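Local coordinates for putative uncharacterized protein (Chaetomium thermophilum, PDB 4X2H), which is an NTF2-domain protein that pairs with another protein and probably acts in nuclear transport, as related NTF2-family heterodimers do, at residues K9-W14 / F153-N158; N98-F103 / H113-G118; V119-A124 / R171-A176. All coordinates share one frame; numbering follows the deposited sequence.

Interaction 1: K9-W14 / F153-N158; sequences KSFVEW and FILVPN
Phe11 drops its ring from the helix onto Phe153 and Leu155 of the strand, part of the packing of the N-terminal helix of an NTF2-like fold against its curved sheet. The bond from CA to CB already points toward strand 145-157, and with CG anti to the backbone N (chi1 168°) the ring continues in that direction, down to the strand's side chains. At CB the neighbour is Arg171, whose guanidinium lies beside the root of the side chain. Farther out the ring splits its contacts between two partners. Over one face, toward the rim, Leu155 CD2 lies above CD1 and CE1, 4.0 Å from CE1. At the far end the CE2-CZ edge stands on the face of Phe153: Phe11 CE2 is 3.9 Å from Phe153 CE1, and Phe11 CZ is 3.9 Å from Phe153 CE2. The result is a T-shaped (edge-to-face) stack with centroids 5.0 Å apart and planes at 73°, Phe11 giving the edge and Phe153 the face, and CE2 standing over the middle of the Phe153 ring. Phe153 and Leu155 alternate with Ile154, so both meet the helix from one side of the strand, while Ile154 packs on an aromatic side chain of the neighbouring protein. All three contact residues are buried and the joint is wholly apolar. Tyr15, one helical turn after Phe11, also meets both phenylalanines, turning an edge-to-face pair into an aromatic cluster that His178 extends by stacking on Phe153. Leu155 supplies a CH-pi contact: its CD2 methyl sits 4.1 Å from the Phe11 ring centroid, 13° off the ring normal.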
# COMPACT_ATOMS: atom_id res chain seq x y z
N LYS B 9 12.87 0.16 -2.00
CA LYS B 9 13.72 1.26 -1.57
C LYS B 9 14.19 2.07 -2.76
O LYS B 9 14.16 3.31 -2.75
CB LYS B 9 14.91 0.73 -0.77
CG LYS B 9 15.87 1.81 -0.28
CD LYS B 9 17.03 1.20 0.49
CE LYS B 9 18.07 2.24 0.87
NZ LYS B 9 19.15 1.67 1.71
N SER B 10 14.62 1.37 -3.80
CA SER B 10 15.11 2.01 -5.01
C SER B 10 13.99 2.81 -5.70
O SER B 10 14.21 3.92 -6.16
CB SER B 10 15.69 0.97 -5.97
OG SER B 10 16.07 1.56 -7.20
N PHE B 11 12.79 2.23 -5.75
CA PHE B 11 11.67 2.91 -6.38
C PHE B 11 11.27 4.15 -5.60
O PHE B 11 11.06 5.22 -6.17
CB PHE B 11 10.46 1.99 -6.52
CG PHE B 11 9.20 2.72 -6.89
CD1 PHE B 11 8.94 3.03 -8.20
CD2 PHE B 11 8.31 3.14 -5.91
CE1 PHE B 11 7.79 3.72 -8.55
CE2 PHE B 11 7.17 3.84 -6.25
CZ PHE B 11 6.91 4.14 -7.56
N VAL B 12 11.14 4.01 -4.28
CA VAL B 12 10.71 5.11 -3.44
C VAL B 12 11.70 6.27 -3.53
O VAL B 12 11.31 7.43 -3.65
CB VAL B 12 10.54 4.67 -1.97
CG1 VAL B 12 10.35 5.88 -1.04
CG2 VAL B 12 9.36 3.72 -1.83
N GLU B 13 12.99 5.94 -3.48
CA GLU B 13 14.02 6.96 -3.55
C GLU B 13 13.93 7.69 -4.88
O GLU B 13 14.04 8.91 -4.94
CB GLU B 13 15.41 6.34 -3.35
CG GLU B 13 16.52 7.36 -3.14
CD GLU B 13 17.85 6.70 -2.83
OE1 GLU B 13 17.86 5.57 -2.29
OE2 GLU B 13 18.90 7.32 -3.12
N TRP B 14 13.71 6.94 -5.96
CA TRP B 14 13.63 7.53 -7.29
C TRP B 14 12.39 8.41 -7.45
O TRP B 14 12.49 9.57 -7.86
CB TRP B 14 13.61 6.45 -8.37
CG TRP B 14 13.33 7.03 -9.73
CD1 TRP B 14 14.22 7.67 -10.54
CD2 TRP B 14 12.07 7.04 -10.42
NE1 TRP B 14 13.59 8.08 -11.69
CE2 TRP B 14 12.28 7.71 -11.64
CE3 TRP B 14 10.80 6.56 -10.12
CZ2 TRP B 14 11.25 7.90 -12.57
CZ3 TRP B 14 9.78 6.75 -11.04
CH2 TRP B 14 10.01 7.42 -12.24
N PHE B 153 1.08 1.64 -4.28
CA PHE B 153 1.44 1.26 -5.64
C PHE B 153 1.37 -0.23 -5.81
O PHE B 153 1.69 -0.98 -4.89
CB PHE B 153 2.87 1.69 -5.99
CG PHE B 153 3.15 3.15 -5.83
CD1 PHE B 153 3.63 3.64 -4.63
CD2 PHE B 153 2.99 4.02 -6.89
CE1 PHE B 153 3.93 4.97 -4.49
CE2 PHE B 153 3.27 5.36 -6.75
CZ PHE B 153 3.75 5.84 -5.55
N ILE B 154 0.96 -0.67 -7.00
CA ILE B 154 1.24 -2.02 -7.43
C ILE B 154 2.36 -1.95 -8.46
O ILE B 154 2.24 -1.30 -9.50
CB ILE B 154 0.01 -2.73 -8.00
CG1 ILE B 154 -1.03 -2.91 -6.89
CG2 ILE B 154 0.40 -4.10 -8.56
CD1 ILE B 154 -2.37 -3.41 -7.37
N LEU B 155 3.47 -2.61 -8.15
CA LEU B 155 4.63 -2.62 -9.03
C LEU B 155 4.76 -3.96 -9.75
O LEU B 155 4.53 -5.00 -9.14
CB LEU B 155 5.90 -2.34 -8.25
CG LEU B 155 5.96 -1.00 -7.51
CD1 LEU B 155 7.20 -0.97 -6.65
CD2 LEU B 155 5.94 0.17 -8.48
N VAL B 156 5.14 -3.91 -11.02
CA VAL B 156 5.37 -5.12 -11.82
C VAL B 156 6.75 -5.06 -12.47
O VAL B 156 7.34 -3.98 -12.61
CB VAL B 156 4.28 -5.31 -12.90
CG1 VAL B 156 2.92 -5.58 -12.26
CG2 VAL B 156 4.20 -4.10 -13.82
N PRO B 157 7.30 -6.23 -12.86
CA PRO B 157 8.64 -6.26 -13.46
C PRO B 157 8.74 -5.48 -14.77
O PRO B 157 7.82 -5.54 -15.59
CB PRO B 157 8.87 -7.75 -13.72
CG PRO B 157 7.96 -8.46 -12.80
CD PRO B 157 6.76 -7.58 -12.65
N ASN B 158 9.84 -4.75 -14.95
CA ASN B 158 10.15 -4.16 -16.25
C ASN B 158 10.99 -5.15 -17.04
O ASN B 158 12.20 -5.25 -16.84
CB ASN B 158 10.91 -2.84 -16.09
CG ASN B 158 11.13 -2.13 -17.42
OD1 ASN B 158 10.94 -2.71 -18.49
ND2 ASN B 158 11.54 -0.87 -17.36

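Interaction 2: N98-F103 / H113-G118; sequences NADYRF and HAPTDG
Ala99 and Pro115 bring their backbones to 4.9 Å between CA atoms, where the loop following strand 83-96 meets a type I beta turn, Ala114 to Asp117, that follows helix 107-112. Asn98 shapes the first loop as an Asx turn, its OD1 accepting the backbone N-H of Asp100 from above the carbonyl plane. Ala99 O faces Pro115 CA, 3.2 Å away, in a CA-H...O contact. A water reinforces this meeting, donating to Ala99 O at 2.7 Å and weakly to Pro115 O. Of the side chains, Ala99 CB rests against Pro115 O at 3.6 Å. Asp100, with CG anti to its own N (chi1 -169°), lies alongside the proline ring and points the same way, OD1 and Pro115 CG being 4.0 Å apart. That proline edge is merely a neighbour of the carboxylate, whose charge is met by two arginines: Arg120 NH2 forms a salt bridge to OD1, and Arg102 closes a second one from within the loop. Arg102 NE reaches Asp100 OD1 at 3.2 Å from above the carboxylate plane, while OD1 itself lies in the plane of the guanidinium.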
# COMPACT_ATOMS: atom_id res chain seq x y z
N ASN B 98 2.30 -11.42 -5.99
CA ASN B 98 2.46 -12.51 -6.94
C ASN B 98 3.93 -12.73 -7.23
O ASN B 98 4.55 -11.98 -7.98
CB ASN B 98 1.70 -12.24 -8.24
CG ASN B 98 1.70 -13.44 -9.18
OD1 ASN B 98 2.23 -14.50 -8.85
ND2 ASN B 98 1.09 -13.28 -10.34
N ALA B 99 4.49 -13.78 -6.63
CA ALA B 99 5.89 -14.12 -6.80
C ALA B 99 6.13 -14.86 -8.12
O ALA B 99 7.27 -15.15 -8.47
CB ALA B 99 6.37 -14.97 -5.63
N ASP B 100 5.05 -15.17 -8.83
CA ASP B 100 5.12 -15.89 -10.09
C ASP B 100 4.50 -15.05 -11.20
O ASP B 100 3.72 -15.54 -12.01
CB ASP B 100 4.40 -17.25 -9.99
CG ASP B 100 4.66 -18.16 -11.18
OD1 ASP B 100 5.69 -17.99 -11.87
OD2 ASP B 100 3.82 -19.04 -11.44
N TYR B 101 4.83 -13.76 -11.20
CA TYR B 101 4.25 -12.85 -12.18
C TYR B 101 4.75 -13.21 -13.57
O TYR B 101 5.95 -13.35 -13.79
CB TYR B 101 4.61 -11.41 -11.82
CG TYR B 101 3.95 -10.38 -12.70
CD1 TYR B 101 2.69 -9.88 -12.40
CD2 TYR B 101 4.58 -9.92 -13.85
CE1 TYR B 101 2.08 -8.95 -13.21
CE2 TYR B 101 3.98 -9.00 -14.67
CZ TYR B 101 2.73 -8.51 -14.34
OH TYR B 101 2.13 -7.58 -15.16
N ARG B 102 3.81 -13.37 -14.51
CA ARG B 102 4.14 -13.88 -15.85
C ARG B 102 3.66 -13.02 -17.00
O ARG B 102 3.99 -13.29 -18.15
CB ARG B 102 3.55 -15.28 -16.05
CG ARG B 102 3.86 -16.28 -14.97
CD ARG B 102 3.61 -17.69 -15.45
NE ARG B 102 4.43 -18.66 -14.73
CZ ARG B 102 4.87 -19.81 -15.24
NH1 ARG B 102 4.58 -20.15 -16.49
NH2 ARG B 102 5.61 -20.61 -14.49
N PHE B 103 2.85 -12.00 -16.73
CA PHE B 103 2.24 -11.28 -17.85
C PHE B 103 3.30 -10.54 -18.65
O PHE B 103 4.11 -9.79 -18.11
CB PHE B 103 1.17 -10.29 -17.40
CG PHE B 103 0.53 -9.58 -18.55
CD1 PHE B 103 -0.40 -10.24 -19.34
CD2 PHE B 103 0.89 -8.29 -18.88
CE1 PHE B 103 -0.98 -9.61 -20.43
CE2 PHE B 103 0.31 -7.65 -19.97
CZ PHE B 103 -0.62 -8.32 -20.74
N HIS B 113 14.06 -17.91 -13.70
CA HIS B 113 13.73 -17.38 -12.38
C HIS B 113 12.48 -18.00 -11.80
O HIS B 113 11.36 -17.69 -12.21
CB HIS B 113 13.60 -15.86 -12.45
CG HIS B 113 14.85 -15.19 -12.90
ND1 HIS B 113 16.00 -15.18 -12.14
CD2 HIS B 113 15.15 -14.52 -14.04
CE1 HIS B 113 16.95 -14.53 -12.79
NE2 HIS B 113 16.46 -14.12 -13.95
N ALA B 114 12.69 -18.90 -10.84
CA ALA B 114 11.59 -19.50 -10.11
C ALA B 114 10.97 -18.44 -9.22
O ALA B 114 11.58 -17.39 -8.99
CB ALA B 114 12.08 -20.68 -9.29
N PRO B 115 9.76 -18.70 -8.71
CA PRO B 115 9.12 -17.72 -7.82
C PRO B 115 9.93 -17.40 -6.56
O PRO B 115 9.65 -16.39 -5.90
CB PRO B 115 7.80 -18.41 -7.46
CG PRO B 115 7.52 -19.31 -8.62
CD PRO B 115 8.86 -19.80 -9.06
N THR B 116 10.92 -18.23 -6.24
CA THR B 116 11.74 -18.02 -5.04
C THR B 116 13.00 -17.19 -5.32
O THR B 116 13.77 -16.91 -4.40
CB THR B 116 12.17 -19.37 -4.43
OG1 THR B 116 12.77 -20.19 -5.43
CG2 THR B 116 10.97 -20.09 -3.83
N ASP B 117 13.20 -16.78 -6.57
CA ASP B 117 14.40 -16.04 -6.95
C ASP B 117 14.28 -14.53 -6.71
O ASP B 117 15.27 -13.81 -6.80
CB ASP B 117 14.73 -16.28 -8.43
CG ASP B 117 15.53 -17.55 -8.65
OD1 ASP B 117 15.73 -18.33 -7.69
OD2 ASP B 117 15.96 -17.78 -9.80
N GLY B 118 13.07 -14.06 -6.41
CA GLY B 118 12.86 -12.66 -6.10
C GLY B 118 13.09 -11.72 -7.27
O GLY B 118 13.59 -10.61 -7.09
O HOH W 1 9.36 -13.66 -7.78

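Interaction 3: V119-A124 / R171-A176; sequences VRMMMA and RKYLIA
Tyr173 spans the gap to segment 119-124 with its whole ring, and its hydroxyl is the only side-chain group to hydrogen-bond across. Tyr173 OH donates to Val119 O at 2.8 Å, lying in the carbonyl plane on a lone pair with a C=O...O angle of 122°; the oxygen in turn meets the edge of the ring. Packing is tight around the ring itself. Met123 crosses it at about a right angle, and the bend at its last torsion (chi3 -69°) turns the methyl down onto one face: Met123 CE is 3.6 Å from Tyr173 CD2 in a CH-pi contact, while the sulfur stands back, SD 5.3 Å from the Tyr173 ring centroid, as a Met-aromatic partner. Met121 approaches from the same side but farther along, its CE 3.4 Å from Tyr173 OH. In the NTF2-like sheet the strands carrying these residues are not neighbours. Strand 145-157 runs between them, and the tyrosine bridges past its end, where Pro157 packs on Met121 O, a buried oxygen with no polar partner in the model. Val119 O also takes a weak bond from Met121 N, which closes an inverse gamma turn centred on Arg120. A phenylalanine in place of Tyr173 would probably cost Val119 O the hydroxyl's bond and leave Met121 CE without the oxygen it touches. Toward solvent the contact slackens: on the partly exposed Val119, CG1 comes no nearer than 4.6 Å to Tyr173 OH, and the exposed Lys172 precedes the tyrosine on this side.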
# COMPACT_ATOMS: atom_id res chain seq x y z
N VAL B 119 12.70 -12.15 -8.47
CA VAL B 119 12.84 -11.32 -9.66
C VAL B 119 11.47 -11.02 -10.27
O VAL B 119 11.14 -9.87 -10.53
CB VAL B 119 13.76 -12.00 -10.70
CG1 VAL B 119 13.74 -11.26 -12.04
CG2 VAL B 119 15.18 -12.08 -10.17
N ARG B 120 10.68 -12.07 -10.49
CA ARG B 120 9.38 -11.93 -11.13
C ARG B 120 8.31 -11.58 -10.10
O ARG B 120 7.34 -12.32 -9.91
CB ARG B 120 9.01 -13.21 -11.89
CG ARG B 120 9.97 -13.50 -13.03
CD ARG B 120 9.45 -14.59 -13.96
NE ARG B 120 9.38 -15.90 -13.32
CZ ARG B 120 8.26 -16.50 -12.93
NH1 ARG B 120 7.07 -15.93 -13.11
NH2 ARG B 120 8.32 -17.70 -12.36
N MET B 121 8.51 -10.44 -9.45
CA MET B 121 7.67 -10.01 -8.34
C MET B 121 6.64 -8.96 -8.74
O MET B 121 6.99 -7.94 -9.34
CB MET B 121 8.53 -9.42 -7.22
CG MET B 121 9.59 -10.34 -6.66
SD MET B 121 10.52 -9.52 -5.35
CE MET B 121 11.38 -8.24 -6.26
N MET B 122 5.39 -9.22 -8.39
CA MET B 122 4.36 -8.19 -8.37
C MET B 122 4.22 -7.74 -6.92
O MET B 122 3.96 -8.56 -6.04
CB MET B 122 3.03 -8.72 -8.90
CG MET B 122 1.89 -7.75 -8.81
SD MET B 122 0.37 -8.52 -9.41
CE MET B 122 -0.06 -7.39 -10.73
N MET B 123 4.42 -6.45 -6.68
CA MET B 123 4.49 -5.93 -5.32
C MET B 123 3.40 -4.93 -4.99
O MET B 123 3.02 -4.11 -5.83
CB MET B 123 5.86 -5.28 -5.08
CG MET B 123 6.99 -6.29 -4.99
SD MET B 123 8.62 -5.53 -5.11
CE MET B 123 8.63 -5.02 -6.83
N ALA B 124 2.92 -5.01 -3.76
CA ALA B 124 2.04 -4.00 -3.18
C ALA B 124 2.88 -3.13 -2.25
O ALA B 124 3.36 -3.60 -1.22
CB ALA B 124 0.90 -4.64 -2.42
N ARG B 171 14.06 1.86 -14.91
CA ARG B 171 13.25 1.40 -13.80
C ARG B 171 13.10 -0.12 -13.84
O ARG B 171 12.61 -0.66 -14.82
CB ARG B 171 11.88 2.08 -13.85
CG ARG B 171 11.89 3.54 -13.42
CD ARG B 171 12.40 3.68 -12.00
NE ARG B 171 11.94 2.55 -11.20
CZ ARG B 171 12.53 2.11 -10.10
NH1 ARG B 171 12.02 1.06 -9.46
NH2 ARG B 171 13.63 2.70 -9.63
N LYS B 172 13.54 -0.81 -12.78
CA LYS B 172 13.48 -2.27 -12.74
C LYS B 172 12.06 -2.78 -12.55
O LYS B 172 11.71 -3.87 -13.03
CB LYS B 172 14.36 -2.81 -11.61
CG LYS B 172 15.85 -2.84 -11.93
CD LYS B 172 16.62 -3.40 -10.74
CE LYS B 172 17.91 -4.08 -11.16
NZ LYS B 172 18.94 -3.12 -11.63
N TYR B 173 11.25 -1.99 -11.84
CA TYR B 173 9.84 -2.30 -11.63
C TYR B 173 8.99 -1.07 -11.92
O TYR B 173 9.37 0.06 -11.57
CB TYR B 173 9.61 -2.81 -10.21
CG TYR B 173 10.35 -4.10 -9.97
CD1 TYR B 173 11.68 -4.10 -9.58
CD2 TYR B 173 9.74 -5.33 -10.20
CE1 TYR B 173 12.38 -5.28 -9.39
CE2 TYR B 173 10.42 -6.52 -10.02
CZ TYR B 173 11.74 -6.49 -9.62
OH TYR B 173 12.43 -7.67 -9.44
N LEU B 174 7.84 -1.29 -12.56
CA LEU B 174 6.99 -0.21 -13.05
C LEU B 174 5.66 -0.16 -12.32
O LEU B 174 5.20 -1.16 -11.78
CB LEU B 174 6.75 -0.37 -14.54
CG LEU B 174 8.02 -0.36 -15.40
CD1 LEU B 174 7.71 -0.85 -16.81
CD2 LEU B 174 8.63 1.03 -15.43
N ILE B 175 5.03 1.01 -12.32
CA ILE B 175 3.75 1.19 -11.65
C ILE B 175 2.59 0.76 -12.53
O ILE B 175 2.36 1.33 -13.60
CB ILE B 175 3.52 2.65 -11.24
CG1 ILE B 175 4.69 3.18 -10.41
CG2 ILE B 175 2.21 2.79 -10.47
CD1 ILE B 175 4.74 4.68 -10.36
N ALA B 176 1.86 -0.24 -12.06
CA ALA B 176 0.65 -0.73 -12.73
C ALA B 176 -0.60 -0.09 -12.14
O ALA B 176 -1.58 0.13 -12.84
CB ALA B 176 0.57 -2.23 -12.64

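Overall arrangement
Interactions 1 and 3 share one sheet, their centres about 6 Å apart: strand 145-157 of interaction 1 lies between the two strands of interaction 3, and Val156 O meets Leu174 N at 2.7 Å in a probable hydrogen bond. Arg171 joins them too, its O lying 2.8 Å from Asn158 ND2 in another probable hydrogen bond. Interaction 2 lies near the surface, its centre about 11 Å from that of interaction 3, and is tied to it through Arg120, which besides its salt bridge to Asp100 brings NE to 2.9 Å from His113 O. Tyr101 packs on Val156 and Pro157, linking interactions 2 and 1. Residues of all three contacts also touch the neighbouring protein.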